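Long-range contacts in GTP cyclohydrolase (Enterococcus faecalis, PDB 2R41), which is of unknown function, belongs to the DUF960 family and may be a GTP cyclohydrolase, an activity not established for it: residues F8-R14 / W33-D37; S23-L28 / Y86-I90; L46-F52 / H64-N69; N57-V63 / I76-Y82. The contacts are given in a common frame with arbitrary orientation. Where two conformers were deposited one is given. Residue numbers count along the deposited sequence, not the author numbering.

Interaction 1 (F8-R14 / W33-D37); sequences FDSDRSR and WLIID
R14 lays its aliphatic chain over one face of the W33 indole, CD standing 3.8 Å from the centroid of the six-membered ring and 17° off its normal, a CH-pi contact. Strand 13-16, outermost within this chain, and the loop before it meet helix 26-40, which packs on the mixed sheet of this alpha-beta fold. Near-trans chi2, chi3 and chi4 angles extend R14 past the indole to D37, whose m rotamer presents its carboxylate, one helical turn beyond W33 (D37 N to W33 O, 2.8 Å). F8, at a left-handed phi/psi of 56/40, points at the helix, its CB 3.8 Å from I36 CG2 and its CD1 4.1 Å from W33 CZ3; such apolar residues suit the side facing the sheet. NE of R14 pairs with E99 of the adjacent strand. The salt bridge closes with NH1 of R14 2.7 Å from D37 OD2, while NH2 lies 3.0 Å from D37 OD2, 3.1 Å from D37 OD1 and 3.2 Å from F8 O.

Interaction 2 (S23-L28 / Y86-I90); sequences SLPSGL and YPSRI
This is an apolar contact without hydrogen bonds between its segments, set where the chain enters helix 26-40 and where a loop leads into strand 89-94. L24 and Y86 come nearest in the backbone, their CA atoms 6.1 Å apart. S23 and L24 are in loop conformation, P25 (phi/psi -67/158) takes the N-cap position, and S26 begins the helix, whose first turn has L28 N 3.1 Å from P25 O. Proline is tolerated here because no earlier helical carbonyl awaits an amide at this position. Across from it Y86 and P87 are both extended (psi 153 and 140). Y86 in the m rotamer reaches along the helix start: its CE1 lies 3.4 Å from P25 CD, its CE2 3.9 Å from L28 CD1 and its CD1 3.7 Å from L24 CD2, while S23 O meets the ring edge, 3.5 Å from CD1. L24, rotamer mt, slots its branched end between Y86 and the strand, CD1 being 4.2 Å from I90 CD1. S23 OG comes within 3.2 Å of P87 CD. Deeper in, I90 meets I32 of the helix and L54 of strand 49-57, and L28 touches L54 too, so the contact continues into the layer between helix and sheet.

Interaction 3 (L46-F52 / H64-N69); sequences LNDLLHF and HFSQEN
Two backbone hydrogen bonds, H51 N to S66 O at 2.9 Å and S66 N to H51 O at 3.1 Å, make H51-S66 a hydrogen-bonded antiparallel pair, CA atoms 5.3 Å apart. F52-F65 follows as the non-hydrogen-bonded pair, CA atoms 4.7 Å apart, with F52 CA 3.2 Å from H64 O. Strands 49-57 and 60-66 form a beta hairpin; their segments run at 154° with axes 4.9 Å apart. Further along, Q67, chi1 p and chi2 t, sends OE1 to N47 N at 2.8 Å, and a water joins L49 O (2.8 Å) to E68 N (2.6 Å). N47 OD1 receives L49 N at 3.3 Å in an Asx turn. On the face of F52 and F65 the rings meet obliquely, centroids 5.6 Å apart and planes at 38°, while L50 CG approaches F65 CE1 to 3.6 Å; I36 and L40 of helix 26-40 cover this apolar side. On the other face H51 CB is 3.8 Å from S66 OG, and E68 OE1 is 3.3 Å from H51 CE1. The chemistry thus divides: large hydrocarbon groups face the helix, the more polar H51 and S66 share the reverse with L49 and F91, and an amide and a water lie next to the paired residues.

Interaction 4 (N57-V63 / I76-Y82); sequences NNGKVTV and IDLPFSY
V61, V63 and L78 form the apolar centre: L78 CD1 lies 3.9 Å from V63 CG2 and 4.3 Å from V61 CG1, and V61 CG2 is 4.0 Å from Y82 CB. The beta-branched valines, both in the t rotamer, suit an extended backbone. I76 shares the face of V63. V63 N bonds I76 O at 3.0 Å and I76 N bonds V63 O at 2.7 Å, a hydrogen-bonded antiparallel pair with CA atoms 5.1 Å apart; T62-D77 is the non-hydrogen-bonded pair, CA atoms 4.6 Å apart. The motif is a beta hairpin of strand 60-66 and strand 73-78, one of the two outermost within this chain. A beta bulge between T62 and K60 shifts the register by two, so that K60 pairs with S81 (CA atoms 4.4 Å apart). At P79 and F80 the second segment turns a corner: L78 N to V61 O (2.8 Å) precedes it, and V61 N to F80 O (2.9 Å) and Y82 N to G59 O (2.5 Å) continue the bonding. The type I' turn N57-K60 joins strand 49-57 to strand 60-66; G59 takes phi 94°, where a CB would jam against the carbonyl O of N58. At the polar edge a water joins G59 O (3.0 Å) and S81 OG (3.1 Å), and T62 OG1 donates to D77 OD2 at 2.7 Å while accepting from N57 ND2 at 3.2 Å.

In the fold
One mixed sheet and helix 26-40 unite the four contacts. Interactions 1 and 2 both use the helix, their centres about 17 Å apart. Interactions 3 and 4 share the central strand 60-66 of a meander, centres about 19 Å apart, and meet where F52 CD1 is 3.6 Å from V63 CG1. I36 CG1 of interaction 1 lies 4.0 Å from F52 CZ of interaction 3, and I35 CD1 is 4.0 Å from I76 CG2 of interaction 4. F52 N, 2.8 Å from I90 O, probably hydrogen-bonds interaction 3 to interaction 2. L28 CD2 of interaction 2 meets L78 CD1 of interaction 4 at 3.9 Å. Interactions 1 and 4 both touch a second subunit, 2 and 4 a fourth.

Interaction 1 (F8-R14 / W33-D37)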
# COMPACT_ATOMS: atom_id res chain seq x y z
N PHE C 8 7.24 -13.10 15.42
CA PHE C 8 6.37 -11.94 15.36
C PHE C 8 7.18 -10.64 15.36
O PHE C 8 6.80 -9.66 16.00
CB PHE C 8 5.39 -11.94 16.54
CG PHE C 8 4.36 -13.04 16.46
CD1 PHE C 8 3.25 -12.90 15.65
CD2 PHE C 8 4.51 -14.20 17.20
CE1 PHE C 8 2.29 -13.90 15.58
CE2 PHE C 8 3.56 -15.20 17.14
CZ PHE C 8 2.45 -15.05 16.33
N ASP C 9 8.29 -10.65 14.64
CA ASP C 9 9.01 -9.42 14.33
C ASP C 9 8.06 -8.34 13.82
O ASP C 9 7.20 -8.60 12.98
CB ASP C 9 10.10 -9.68 13.29
CG ASP C 9 11.06 -8.52 13.15
OD1 ASP C 9 10.69 -7.39 13.52
OD2 ASP C 9 12.19 -8.73 12.67
N SER C 10 8.22 -7.12 14.33
CA SER C 10 7.36 -6.01 13.95
C SER C 10 7.90 -5.29 12.72
O SER C 10 7.23 -4.42 12.16
CB SER C 10 7.22 -5.02 15.11
OG SER C 10 8.48 -4.53 15.52
N ASP C 11 9.10 -5.67 12.30
CA ASP C 11 9.70 -5.12 11.09
C ASP C 11 9.21 -5.86 9.85
O ASP C 11 9.60 -5.53 8.73
CB ASP C 11 11.23 -5.18 11.17
CG ASP C 11 11.81 -4.05 12.00
OD1 ASP C 11 11.75 -4.13 13.25
OD2 ASP C 11 12.32 -3.08 11.41
N ARG C 12 8.37 -6.87 10.06
CA ARG C 12 7.94 -7.73 8.98
C ARG C 12 6.47 -7.44 8.83
O ARG C 12 5.88 -6.86 9.73
CB ARG C 12 8.23 -9.21 9.33
CG ARG C 12 9.67 -9.67 8.97
CD ARG C 12 10.09 -10.98 9.63
NE ARG C 12 8.96 -11.88 9.72
CZ ARG C 12 8.73 -12.74 10.70
NH1 ARG C 12 9.54 -12.86 11.74
NH2 ARG C 12 7.64 -13.50 10.66
N SER C 13 5.88 -7.80 7.70
CA SER C 13 4.51 -7.38 7.42
C SER C 13 3.48 -8.13 8.20
O SER C 13 3.56 -9.33 8.30
CB SER C 13 4.17 -7.44 5.93
OG SER C 13 5.26 -7.91 5.17
N ARG C 14 2.51 -7.41 8.75
CA ARG C 14 1.43 -8.01 9.50
C ARG C 14 0.12 -7.81 8.76
O ARG C 14 -0.17 -6.70 8.36
CB ARG C 14 1.36 -7.39 10.87
CG ARG C 14 2.65 -7.53 11.65
CD ARG C 14 2.61 -6.67 12.89
NE ARG C 14 3.51 -7.22 13.89
CZ ARG C 14 3.76 -6.68 15.07
NH1 ARG C 14 3.17 -5.53 15.41
NH2 ARG C 14 4.61 -7.27 15.92
N TRP C 33 -1.75 -7.11 18.21
CA TRP C 33 -0.36 -6.86 17.90
C TRP C 33 0.32 -6.19 19.08
O TRP C 33 1.42 -6.61 19.46
CB TRP C 33 -0.17 -6.03 16.64
CG TRP C 33 -0.69 -6.66 15.37
CD1 TRP C 33 -1.64 -6.13 14.53
CD2 TRP C 33 -0.31 -7.92 14.77
NE1 TRP C 33 -1.87 -6.97 13.47
CE2 TRP C 33 -1.07 -8.07 13.59
CE3 TRP C 33 0.59 -8.92 15.12
CZ2 TRP C 33 -0.95 -9.19 12.76
CZ3 TRP C 33 0.71 -10.02 14.29
CH2 TRP C 33 -0.06 -10.15 13.12
N LEU C 34 -0.30 -5.19 19.70
CA LEU C 34 0.39 -4.54 20.79
C LEU C 34 0.62 -5.47 21.97
O LEU C 34 1.67 -5.42 22.61
CB LEU C 34 -0.30 -3.27 21.23
CG LEU C 34 -0.03 -2.02 20.37
CD1 LEU C 34 1.11 -2.17 19.28
CD2 LEU C 34 -1.34 -1.61 19.70
N ILE C 35 -0.34 -6.33 22.25
CA ILE C 35 -0.12 -7.30 23.30
C ILE C 35 1.13 -8.11 22.99
O ILE C 35 1.99 -8.25 23.84
CB ILE C 35 -1.31 -8.23 23.49
CG1 ILE C 35 -2.45 -7.46 24.15
CG2 ILE C 35 -0.91 -9.47 24.29
CD1 ILE C 35 -3.80 -8.18 24.09
N ILE C 36 1.24 -8.62 21.77
CA ILE C 36 2.44 -9.32 21.38
C ILE C 36 3.64 -8.41 21.60
O ILE C 36 4.60 -8.81 22.25
CB ILE C 36 2.36 -9.71 19.93
CG1 ILE C 36 1.13 -10.58 19.71
CG2 ILE C 36 3.61 -10.43 19.54
CD1 ILE C 36 0.94 -11.03 18.31
N ASP C 37 3.60 -7.19 21.11
CA ASP C 37 4.78 -6.35 21.19
C ASP C 37 5.16 -5.85 22.57
O ASP C 37 6.33 -5.66 22.84
CB ASP C 37 4.67 -5.18 20.24
CG ASP C 37 4.97 -5.56 18.80
OD1 ASP C 37 5.95 -6.34 18.58
OD2 ASP C 37 4.22 -5.09 17.88

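Interaction 2 (S23-L28 / Y86-I90)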
# COMPACT_ATOMS: atom_id res chain seq x y z
N SER C 23 -14.87 -8.21 11.17
CA SER C 23 -15.59 -8.69 12.30
C SER C 23 -15.10 -8.05 13.61
O SER C 23 -15.86 -7.94 14.56
CB SER C 23 -15.50 -10.20 12.26
OG SER C 23 -15.15 -10.73 13.52
N LEU C 24 -13.84 -7.61 13.66
CA LEU C 24 -13.33 -6.81 14.80
C LEU C 24 -12.97 -5.40 14.39
O LEU C 24 -12.44 -5.21 13.28
CB LEU C 24 -12.06 -7.41 15.36
CG LEU C 24 -12.04 -8.81 15.94
CD1 LEU C 24 -10.60 -9.09 16.45
CD2 LEU C 24 -13.08 -8.90 17.03
N PRO C 25 -13.21 -4.40 15.25
CA PRO C 25 -12.76 -3.07 14.88
C PRO C 25 -11.24 -3.00 14.85
O PRO C 25 -10.59 -3.81 15.46
CB PRO C 25 -13.29 -2.20 16.01
CG PRO C 25 -13.51 -3.13 17.15
CD PRO C 25 -13.90 -4.42 16.54
N SER C 26 -10.69 -2.04 14.12
CA SER C 26 -9.25 -1.81 14.08
C SER C 26 -8.48 -1.72 15.40
O SER C 26 -7.37 -2.22 15.52
CB SER C 26 -9.02 -0.52 13.37
OG SER C 26 -8.85 -0.85 12.03
N GLY C 27 -9.07 -1.05 16.38
CA GLY C 27 -8.38 -0.77 17.60
C GLY C 27 -8.18 -2.05 18.35
O GLY C 27 -7.34 -2.12 19.25
N LEU C 28 -8.95 -3.07 18.00
CA LEU C 28 -8.83 -4.33 18.69
C LEU C 28 -7.81 -5.24 18.03
O LEU C 28 -7.06 -5.96 18.70
CB LEU C 28 -10.19 -5.00 18.78
CG LEU C 28 -10.72 -4.95 20.21
CD1 LEU C 28 -12.23 -4.81 20.22
CD2 LEU C 28 -10.27 -6.20 20.97
N TYR C 86 -18.38 -10.20 18.36
CA TYR C 86 -16.97 -10.47 18.11
C TYR C 86 -16.73 -11.97 18.08
O TYR C 86 -17.46 -12.74 18.72
CB TYR C 86 -16.07 -9.82 19.17
CG TYR C 86 -16.08 -8.32 19.16
CD1 TYR C 86 -16.38 -7.61 18.00
CD2 TYR C 86 -15.80 -7.61 20.31
CE1 TYR C 86 -16.41 -6.21 17.99
CE2 TYR C 86 -15.82 -6.21 20.32
CZ TYR C 86 -16.13 -5.52 19.15
OH TYR C 86 -16.13 -4.14 19.15
N PRO C 87 -15.69 -12.39 17.35
CA PRO C 87 -15.26 -13.77 17.28
C PRO C 87 -14.73 -14.17 18.65
O PRO C 87 -14.08 -13.36 19.30
CB PRO C 87 -14.13 -13.71 16.27
CG PRO C 87 -13.61 -12.33 16.40
CD PRO C 87 -14.81 -11.51 16.56
N SER C 88 -15.03 -15.38 19.10
CA SER C 88 -14.71 -15.74 20.47
C SER C 88 -13.21 -16.04 20.65
O SER C 88 -12.67 -15.84 21.73
CB SER C 88 -15.55 -16.91 20.95
OG SER C 88 -15.00 -18.13 20.49
N ARG C 89 -12.54 -16.51 19.61
CA ARG C 89 -11.09 -16.58 19.67
C ARG C 89 -10.42 -16.26 18.35
O ARG C 89 -11.05 -16.42 17.31
CB ARG C 89 -10.61 -17.93 20.24
CG ARG C 89 -10.95 -19.16 19.48
CD ARG C 89 -10.82 -20.36 20.44
NE ARG C 89 -10.23 -21.54 19.79
CZ ARG C 89 -10.83 -22.31 18.85
NH1 ARG C 89 -12.07 -22.05 18.40
NH2 ARG C 89 -10.15 -23.34 18.33
N ILE C 90 -9.18 -15.77 18.39
CA ILE C 90 -8.38 -15.61 17.17
C ILE C 90 -6.94 -16.12 17.34
O ILE C 90 -6.46 -16.33 18.47
CB ILE C 90 -8.27 -14.15 16.70
CG1 ILE C 90 -7.42 -13.34 17.65
CG2 ILE C 90 -9.64 -13.49 16.57
CD1 ILE C 90 -8.03 -11.98 18.02

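Interaction 3 (L46-F52 / H64-N69)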
# COMPACT_ATOMS: atom_id res chain seq x y z
N LEU C 46 8.35 -17.50 21.94
CA LEU C 46 7.11 -17.53 21.18
C LEU C 46 7.05 -18.66 20.19
O LEU C 46 7.98 -18.92 19.42
CB LEU C 46 6.89 -16.20 20.49
CG LEU C 46 6.54 -15.16 21.53
CD1 LEU C 46 6.44 -13.80 20.93
CD2 LEU C 46 5.23 -15.55 22.17
N ASN C 47 5.93 -19.35 20.25
CA ASN C 47 5.55 -20.37 19.29
C ASN C 47 5.20 -19.60 18.05
O ASN C 47 4.90 -18.44 18.11
CB ASN C 47 4.28 -20.98 19.85
CG ASN C 47 4.01 -22.36 19.33
OD1 ASN C 47 3.56 -22.55 18.18
ND2 ASN C 47 4.21 -23.36 20.21
N ASP C 48 5.23 -20.22 16.90
CA ASP C 48 4.88 -19.45 15.72
C ASP C 48 3.39 -19.30 15.60
O ASP C 48 2.92 -18.69 14.67
CB ASP C 48 5.44 -20.09 14.47
CG ASP C 48 4.80 -21.45 14.17
OD1 ASP C 48 3.80 -21.80 14.83
OD2 ASP C 48 5.29 -22.16 13.27
N LEU C 49 2.64 -19.90 16.52
CA LEU C 49 1.19 -19.76 16.49
C LEU C 49 0.64 -19.50 17.88
O LEU C 49 1.02 -20.17 18.83
CB LEU C 49 0.56 -20.98 15.90
CG LEU C 49 -0.96 -20.98 15.99
CD1 LEU C 49 -1.57 -20.21 14.85
CD2 LEU C 49 -1.34 -22.44 15.90
N LEU C 50 -0.23 -18.49 17.97
CA LEU C 50 -0.61 -17.90 19.24
C LEU C 50 -2.11 -17.85 19.38
O LEU C 50 -2.79 -17.34 18.48
CB LEU C 50 -0.08 -16.49 19.27
CG LEU C 50 1.27 -16.24 19.93
CD1 LEU C 50 2.30 -17.25 19.64
CD2 LEU C 50 1.73 -14.90 19.51
N HIS C 51 -2.64 -18.38 20.49
CA HIS C 51 -4.10 -18.41 20.71
C HIS C 51 -4.48 -17.18 21.52
O HIS C 51 -3.83 -16.84 22.51
CB HIS C 51 -4.53 -19.65 21.48
CG HIS C 51 -4.14 -20.97 20.85
ND1 HIS C 51 -2.89 -21.21 20.30
CD2 HIS C 51 -4.82 -22.14 20.74
CE1 HIS C 51 -2.83 -22.47 19.88
NE2 HIS C 51 -3.98 -23.05 20.13
N PHE C 52 -5.54 -16.49 21.11
CA PHE C 52 -6.11 -15.46 21.97
C PHE C 52 -7.60 -15.67 22.15
O PHE C 52 -8.32 -15.60 21.18
CB PHE C 52 -5.88 -14.11 21.37
CG PHE C 52 -4.43 -13.75 21.23
CD1 PHE C 52 -3.74 -13.18 22.28
CD2 PHE C 52 -3.77 -13.94 20.02
CE1 PHE C 52 -2.42 -12.84 22.13
CE2 PHE C 52 -2.46 -13.61 19.89
CZ PHE C 52 -1.78 -13.06 20.95
N HIS C 64 -7.45 -13.59 26.88
CA HIS C 64 -6.64 -14.64 27.44
C HIS C 64 -5.69 -15.03 26.34
O HIS C 64 -6.11 -15.24 25.20
CB HIS C 64 -7.51 -15.83 27.80
CG HIS C 64 -6.75 -16.93 28.46
ND1 HIS C 64 -6.34 -16.86 29.77
CD2 HIS C 64 -6.33 -18.12 27.99
CE1 HIS C 64 -5.70 -17.97 30.09
NE2 HIS C 64 -5.67 -18.75 29.02
N PHE C 65 -4.41 -15.13 26.69
CA PHE C 65 -3.40 -15.67 25.77
C PHE C 65 -2.90 -17.05 26.19
O PHE C 65 -2.74 -17.32 27.39
CB PHE C 65 -2.19 -14.73 25.68
CG PHE C 65 -0.94 -15.38 25.16
CD1 PHE C 65 -0.85 -15.79 23.83
CD2 PHE C 65 0.14 -15.62 26.01
CE1 PHE C 65 0.31 -16.41 23.35
CE2 PHE C 65 1.31 -16.23 25.54
CZ PHE C 65 1.41 -16.63 24.21
N SER C 66 -2.61 -17.90 25.21
CA SER C 66 -1.88 -19.14 25.46
C SER C 66 -1.26 -19.61 24.17
O SER C 66 -1.56 -19.05 23.12
CB SER C 66 -2.81 -20.23 26.04
OG SER C 66 -3.85 -20.61 25.14
N GLN C 67 -0.41 -20.64 24.25
CA GLN C 67 0.23 -21.28 23.11
C GLN C 67 0.50 -22.75 23.43
O GLN C 67 0.62 -23.12 24.61
CB GLN C 67 1.53 -20.55 22.71
CG GLN C 67 2.63 -20.48 23.77
CD GLN C 67 3.82 -19.62 23.37
OE1 GLN C 67 3.97 -19.26 22.21
NE2 GLN C 67 4.67 -19.30 24.33
N GLU C 68 0.56 -23.56 22.37
CA GLU C 68 0.93 -24.98 22.40
C GLU C 68 2.35 -25.08 22.98
O GLU C 68 3.18 -24.20 22.73
CB GLU C 68 0.92 -25.57 20.97
CG GLU C 68 -0.48 -25.74 20.29
CD GLU C 68 -0.51 -25.36 18.77
OE1 GLU C 68 -1.62 -25.11 18.25
OE2 GLU C 68 0.55 -25.30 18.10
N ASN C 69 2.62 -26.13 23.76
CA ASN C 69 3.98 -26.37 24.30
C ASN C 69 4.45 -25.33 25.29
O ASN C 69 5.64 -25.00 25.31
CB ASN C 69 5.04 -26.42 23.19
CG ASN C 69 4.96 -27.66 22.38
OD1 ASN C 69 4.35 -28.65 22.80
ND2 ASN C 69 5.56 -27.62 21.20
O HOH W 1 0.18 -22.53 20.06

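Interaction 4 (N57-V63 / I76-Y82)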
# COMPACT_ATOMS: atom_id res chain seq x y z
N ASN C 57 -15.59 -9.12 30.01
CA ASN C 57 -15.25 -8.80 31.37
C ASN C 57 -15.97 -7.53 31.83
O ASN C 57 -15.42 -6.41 31.75
CB ASN C 57 -13.74 -8.68 31.53
CG ASN C 57 -13.33 -8.32 32.95
OD1 ASN C 57 -14.08 -8.48 33.89
ND2 ASN C 57 -12.12 -7.83 33.09
N ASN C 58 -17.21 -7.72 32.31
CA ASN C 58 -18.11 -6.62 32.62
C ASN C 58 -18.31 -5.60 31.51
O ASN C 58 -18.31 -4.39 31.77
CB ASN C 58 -17.66 -5.92 33.88
CG ASN C 58 -18.19 -6.59 35.11
OD1 ASN C 58 -17.56 -7.52 35.65
ND2 ASN C 58 -19.37 -6.13 35.55
N GLY C 59 -18.47 -6.08 30.28
CA GLY C 59 -18.75 -5.21 29.14
C GLY C 59 -17.48 -4.82 28.42
O GLY C 59 -17.55 -4.37 27.28
N LYS C 60 -16.33 -4.99 29.06
CA LYS C 60 -15.04 -4.72 28.43
C LYS C 60 -14.35 -5.99 27.91
O LYS C 60 -14.65 -7.08 28.36
CB LYS C 60 -14.15 -3.99 29.40
CG LYS C 60 -14.68 -2.64 29.65
CD LYS C 60 -13.60 -1.70 30.17
CE LYS C 60 -14.23 -0.48 30.87
NZ LYS C 60 -15.42 0.07 30.14
N VAL C 61 -13.41 -5.87 26.96
CA VAL C 61 -12.82 -7.08 26.41
C VAL C 61 -11.66 -7.55 27.27
O VAL C 61 -10.85 -6.74 27.73
CB VAL C 61 -12.34 -6.90 24.97
CG1 VAL C 61 -11.54 -8.06 24.57
CG2 VAL C 61 -13.50 -6.83 24.06
N THR C 62 -11.58 -8.85 27.50
CA THR C 62 -10.38 -9.41 28.10
C THR C 62 -9.84 -10.51 27.22
O THR C 62 -10.57 -11.42 26.81
CB THR C 62 -10.57 -9.94 29.53
OG1 THR C 62 -10.64 -8.85 30.45
CG2 THR C 62 -9.38 -10.75 29.94
N VAL C 63 -8.54 -10.42 26.97
CA VAL C 63 -7.86 -11.34 26.13
C VAL C 63 -7.09 -12.32 26.99
O VAL C 63 -6.21 -11.91 27.76
CB VAL C 63 -6.91 -10.60 25.21
CG1 VAL C 63 -6.14 -11.56 24.36
CG2 VAL C 63 -7.67 -9.65 24.33
N ILE C 76 -5.24 -10.26 29.71
CA ILE C 76 -4.92 -8.86 29.47
C ILE C 76 -6.22 -8.11 29.38
O ILE C 76 -7.00 -8.33 28.47
CB ILE C 76 -4.09 -8.65 28.16
CG1 ILE C 76 -2.75 -9.39 28.18
CG2 ILE C 76 -3.70 -7.22 28.01
CD1 ILE C 76 -2.79 -10.81 27.62
N ASP C 77 -6.45 -7.21 30.34
CA ASP C 77 -7.71 -6.47 30.37
C ASP C 77 -7.65 -5.30 29.44
O ASP C 77 -6.79 -4.46 29.56
CB ASP C 77 -8.05 -5.99 31.79
CG ASP C 77 -8.35 -7.15 32.76
OD1 ASP C 77 -8.09 -6.97 33.98
OD2 ASP C 77 -8.84 -8.23 32.32
N LEU C 78 -8.57 -5.23 28.50
CA LEU C 78 -8.53 -4.15 27.55
C LEU C 78 -9.54 -3.08 27.85
O LEU C 78 -10.64 -3.35 28.35
CB LEU C 78 -8.75 -4.67 26.14
CG LEU C 78 -7.59 -5.43 25.53
CD1 LEU C 78 -7.94 -5.74 24.11
CD2 LEU C 78 -6.30 -4.63 25.64
N PRO C 79 -9.18 -1.83 27.50
CA PRO C 79 -10.07 -0.71 27.70
C PRO C 79 -11.29 -0.83 26.84
O PRO C 79 -12.31 -0.29 27.19
CB PRO C 79 -9.22 0.51 27.29
CG PRO C 79 -8.14 -0.02 26.40
CD PRO C 79 -7.88 -1.42 26.90
N PHE C 80 -11.21 -1.57 25.74
CA PHE C 80 -12.31 -1.59 24.75
C PHE C 80 -13.60 -2.28 25.16
O PHE C 80 -13.63 -3.10 26.06
CB PHE C 80 -11.81 -2.07 23.38
CG PHE C 80 -10.62 -1.32 22.92
CD1 PHE C 80 -10.70 0.07 22.73
CD2 PHE C 80 -9.40 -1.95 22.77
CE1 PHE C 80 -9.59 0.82 22.35
CE2 PHE C 80 -8.28 -1.23 22.39
CZ PHE C 80 -8.37 0.15 22.18
N SER C 81 -14.67 -1.92 24.49
CA SER C 81 -15.97 -2.45 24.76
C SER C 81 -16.16 -3.83 24.15
O SER C 81 -15.87 -4.05 22.95
CB SER C 81 -17.00 -1.52 24.17
OG SER C 81 -17.99 -1.29 25.12
N TYR C 82 -16.65 -4.76 24.97
CA TYR C 82 -17.02 -6.09 24.51
C TYR C 82 -18.33 -6.04 23.75
O TYR C 82 -19.21 -5.25 24.09
CB TYR C 82 -17.12 -7.08 25.67
CG TYR C 82 -17.56 -8.48 25.24
CD1 TYR C 82 -16.62 -9.44 24.87
CD2 TYR C 82 -18.90 -8.83 25.21
CE1 TYR C 82 -17.02 -10.72 24.49
CE2 TYR C 82 -19.31 -10.09 24.84
CZ TYR C 82 -18.37 -11.04 24.47
OH TYR C 82 -18.79 -12.31 24.09
O HOH W 2 -20.03 -2.80 26.91